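Ureidoglycolate hydrolase (PDB 4PXE) hydrolyses (S)-ureidoglycolate to glyoxylate, ammonium and carbon dioxide at a manganese centre, completing plant purine breakdown without generating urea. Local coordinates at residues V224-A229 with M371-A376. Numbering follows the deposited sequence.
Sequences VVTAIA and MMISRA. With GLV (glyoxylic acid), chain E.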
ATOM      1  N   VAL A 224       1.629  20.676  33.309  1.00 14.37           N
ATOM      2  CA  VAL A 224       3.032  20.542  33.656  1.00 15.58           C
ATOM      3  C   VAL A 224       3.364  19.061  33.607  1.00 13.22           C
ATOM      4  O   VAL A 224       2.866  18.273  34.411  1.00 14.81           O
ATOM      5  CB  VAL A 224       3.321  21.144  35.039  1.00 15.76           C
ATOM      6  CG1 VAL A 224       4.775  20.934  35.417  1.00 17.12           C
ATOM      7  CG2 VAL A 224       2.953  22.629  35.053  1.00 16.88           C
ATOM      8  N   VAL A 225       4.160  18.672  32.616  1.00 14.05           N
ATOM      9  CA  VAL A 225       4.352  17.251  32.331  1.00 14.32           C
ATOM     10  C   VAL A 225       5.384  16.634  33.272  1.00 13.59           C
ATOM     11  O   VAL A 225       6.498  17.140  33.397  1.00 17.14           O
ATOM     12  CB  VAL A 225       4.784  17.047  30.870  1.00 13.98           C
ATOM     13  CG1 VAL A 225       5.117  15.576  30.591  1.00 14.79           C
ATOM     14  CG2 VAL A 225       3.693  17.548  29.938  1.00 14.78           C
ATOM     15  N   THR A 226       5.018  15.530  33.912  1.00 14.48           N
ATOM     16  CA  THR A 226       5.896  14.924  34.911  1.00 15.95           C
ATOM     17  C   THR A 226       6.625  13.667  34.427  1.00 17.95           C
ATOM     18  O   THR A 226       7.619  13.249  35.016  1.00 16.38           O
ATOM     19  CB  THR A 226       5.111  14.562  36.179  1.00 16.91           C
ATOM     20  OG1 THR A 226       4.150  13.550  35.870  1.00 19.21           O
ATOM     21  CG2 THR A 226       4.388  15.792  36.744  1.00 19.37           C
ATOM     22  N   ALA A 227       6.127  13.058  33.358  1.00 14.73           N
ATOM     23  CA  ALA A 227       6.720  11.838  32.837  1.00 14.29           C
ATOM     24  C   ALA A 227       6.211  11.617  31.424  1.00 14.79           C
ATOM     25  O   ALA A 227       5.183  12.169  31.036  1.00 14.87           O
ATOM     26  CB  ALA A 227       6.349  10.644  33.721  1.00 17.23           C
ATOM     27  N   ILE A 228       6.943  10.808  30.671  1.00 14.99           N
ATOM     28  CA  ILE A 228       6.571  10.443  29.309  1.00 13.92           C
ATOM     29  C   ILE A 228       6.491   8.918  29.242  1.00 15.50           C
ATOM     30  O   ILE A 228       7.416   8.236  29.676  1.00 17.03           O
ATOM     31  CB  ILE A 228       7.628  10.941  28.303  1.00 13.18           C
ATOM     32  CG1 ILE A 228       7.732  12.471  28.338  1.00 15.54           C
ATOM     33  CG2 ILE A 228       7.303  10.427  26.884  1.00 14.79           C
ATOM     34  CD1 ILE A 228       8.875  13.027  27.509  1.00 15.57           C
ATOM     35  N   ALA A 229       5.393   8.390  28.696  1.00 14.08           N
ATOM     36  CA  ALA A 229       5.181   6.944  28.602  1.00 15.66           C
ATOM     37  C   ALA A 229       6.238   6.242  27.749  1.00 15.56           C
ATOM     38  O   ALA A 229       6.905   6.865  26.917  1.00 15.41           O
ATOM     39  CB  ALA A 229       3.777   6.653  28.083  1.00 15.75           C
ATOM     40  N   MET A 371      -0.570  18.802  37.067  1.00 16.49           N
ATOM     41  CA  MET A 371       0.481  17.853  36.745  1.00 16.91           C
ATOM     42  C   MET A 371      -0.118  16.733  35.920  1.00 16.69           C
ATOM     43  O   MET A 371      -1.200  16.237  36.233  1.00 16.71           O
ATOM     44  CB  MET A 371       1.047  17.256  38.033  1.00 17.80           C
ATOM     45  CG  MET A 371       1.602  18.281  39.004  1.00 23.33           C
ATOM     46  SD  MET A 371       3.052  19.074  38.326  1.00 22.77           S
ATOM     47  CE  MET A 371       3.476  20.200  39.660  1.00 27.65           C
ATOM     48  N   MET A 372       0.590  16.306  34.884  1.00 14.99           N
ATOM     49  CA  MET A 372       0.074  15.203  34.074  1.00 15.04           C
ATOM     50  C   MET A 372       1.192  14.511  33.323  1.00 13.70           C
ATOM     51  O   MET A 372       2.317  15.006  33.276  1.00 14.87           O
ATOM     52  CB  MET A 372      -1.024  15.698  33.121  1.00 20.12           C
ATOM     53  CG  MET A 372      -0.574  16.776  32.149  1.00 16.10           C
ATOM     54  SD  MET A 372      -1.919  17.696  31.350  1.00 17.12           S
ATOM     55  CE  MET A 372      -2.783  16.376  30.517  1.00 17.14           C
ATOM     56  N   ILE A 373       0.886  13.352  32.747  1.00 15.46           N
ATOM     57  CA  ILE A 373       1.887  12.617  31.985  1.00 15.79           C
ATOM     58  C   ILE A 373       1.643  12.780  30.490  1.00 15.65           C
ATOM     59  O   ILE A 373       0.546  13.145  30.065  1.00 17.65           O
ATOM     60  CB  ILE A 373       1.910  11.114  32.345  1.00 17.51           C
ATOM     61  CG1 ILE A 373       0.687  10.392  31.763  1.00 21.24           C
ATOM     62  CG2 ILE A 373       2.029  10.937  33.859  1.00 21.83           C
ATOM     63  CD1 ILE A 373       0.942   8.938  31.394  1.00 26.07           C
ATOM     64  N   SER A 374       2.684  12.540  29.703  1.00 13.32           N
ATOM     65  CA  SER A 374       2.526  12.490  28.255  1.00 13.25           C
ATOM     66  C   SER A 374       2.351  11.043  27.810  1.00 13.76           C
ATOM     67  O   SER A 374       3.123  10.164  28.201  1.00 15.00           O
ATOM     68  CB  SER A 374       3.736  13.101  27.561  1.00 13.60           C
ATOM     69  OG  SER A 374       3.574  13.069  26.150  1.00 13.82           O
ATOM     70  N   ARG A 375       1.331  10.809  26.992  1.00 13.14           N
ATOM     71  CA  ARG A 375       1.098   9.491  26.393  1.00 14.31           C
ATOM     72  C   ARG A 375       1.894   9.364  25.094  1.00 15.02           C
ATOM     73  O   ARG A 375       2.496   8.319  24.803  1.00 14.34           O
ATOM     74  CB  ARG A 375      -0.395   9.276  26.152  1.00 13.46           C
ATOM     75  CG  ARG A 375      -1.236   9.352  27.426  1.00 14.13           C
ATOM     76  CD  ARG A 375      -2.650   8.870  27.173  1.00 15.04           C
ATOM     77  NE  ARG A 375      -3.506   9.041  28.346  1.00 15.46           N
ATOM     78  CZ  ARG A 375      -3.503   8.235  29.405  1.00 18.04           C
ATOM     79  NH1 ARG A 375      -2.679   7.195  29.457  1.00 18.61           N
ATOM     80  NH2 ARG A 375      -4.331   8.468  30.417  1.00 19.45           N
ATOM     81  N   ALA A 376       1.873  10.427  24.302  1.00 13.42           N
ATOM     82  CA  ALA A 376       2.745  10.545  23.144  1.00 12.88           C
ATOM     83  C   ALA A 376       4.197  10.553  23.592  1.00 13.18           C
ATOM     84  O   ALA A 376       4.506  10.912  24.732  1.00 13.98           O
ATOM     85  CB  ALA A 376       2.425  11.826  22.384  1.00 13.44           C
TER
HETATM   86  C1  GLV E 503       4.927  10.849  17.964  1.00 15.82           C
HETATM   87  O1  GLV E 503       5.494  11.781  18.819  1.00 16.76           O
HETATM   88  C2  GLV E 503       4.087   9.828  18.646  1.00 13.91           C
HETATM   89  O2  GLV E 503       3.949   9.888  19.910  1.00 13.73           O
HETATM   90  O3  GLV E 503       3.522   8.923  17.963  1.00 14.59           O
HETATM   91  O   HOH W   1       5.140   7.194  24.497  1.00 15.77           O
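S374 and I228 meet on the buried face of a parallel strand pair, where the serine CB lies 4.1 Å from I228 CG1 and about as far from V225 CG1. Strand 389-394, the antiparallel neighbour of 222-239, adds F393, which touches both V225 and S374. The serine OG, anti to its own backbone N (chi1 -179°), hydrogen-bonds A376 O at 2.7 Å and also H378, a substrate-binding residue, tying the chain just after the strand to S374. I228 CG2 closes on the same A376 O at 3.6 Å. Four parallel-strand bonds, M372 N to V224 O, T226 N to M372 O, S374 N to A227 O (2.9 Å, 174°) and A229 N to S374 O, are interrupted by a beta bulge at T226, which has no opposite number. At the exposed margin M371 SD lies 3.9 Å from V224 CG1, under helix 352-364. The T226 and M371 side chains cross at about a right angle, the threonine CG2 against M371 CB and SD, while T226 OG1 lies 3.9 Å from I373 CG2. An alanine in place of T226 would probably open a gap beside M371 and I373 CG2, leaving the thioether less confined. At the other end a water donates to both A229 O and R375 O. The pair brings A376, its CB 3.5 Å from glyoxylate O2, into the pocket beside the manganese site, where H244 of the second subunit packs on it, in a peptidase M20-family dimer.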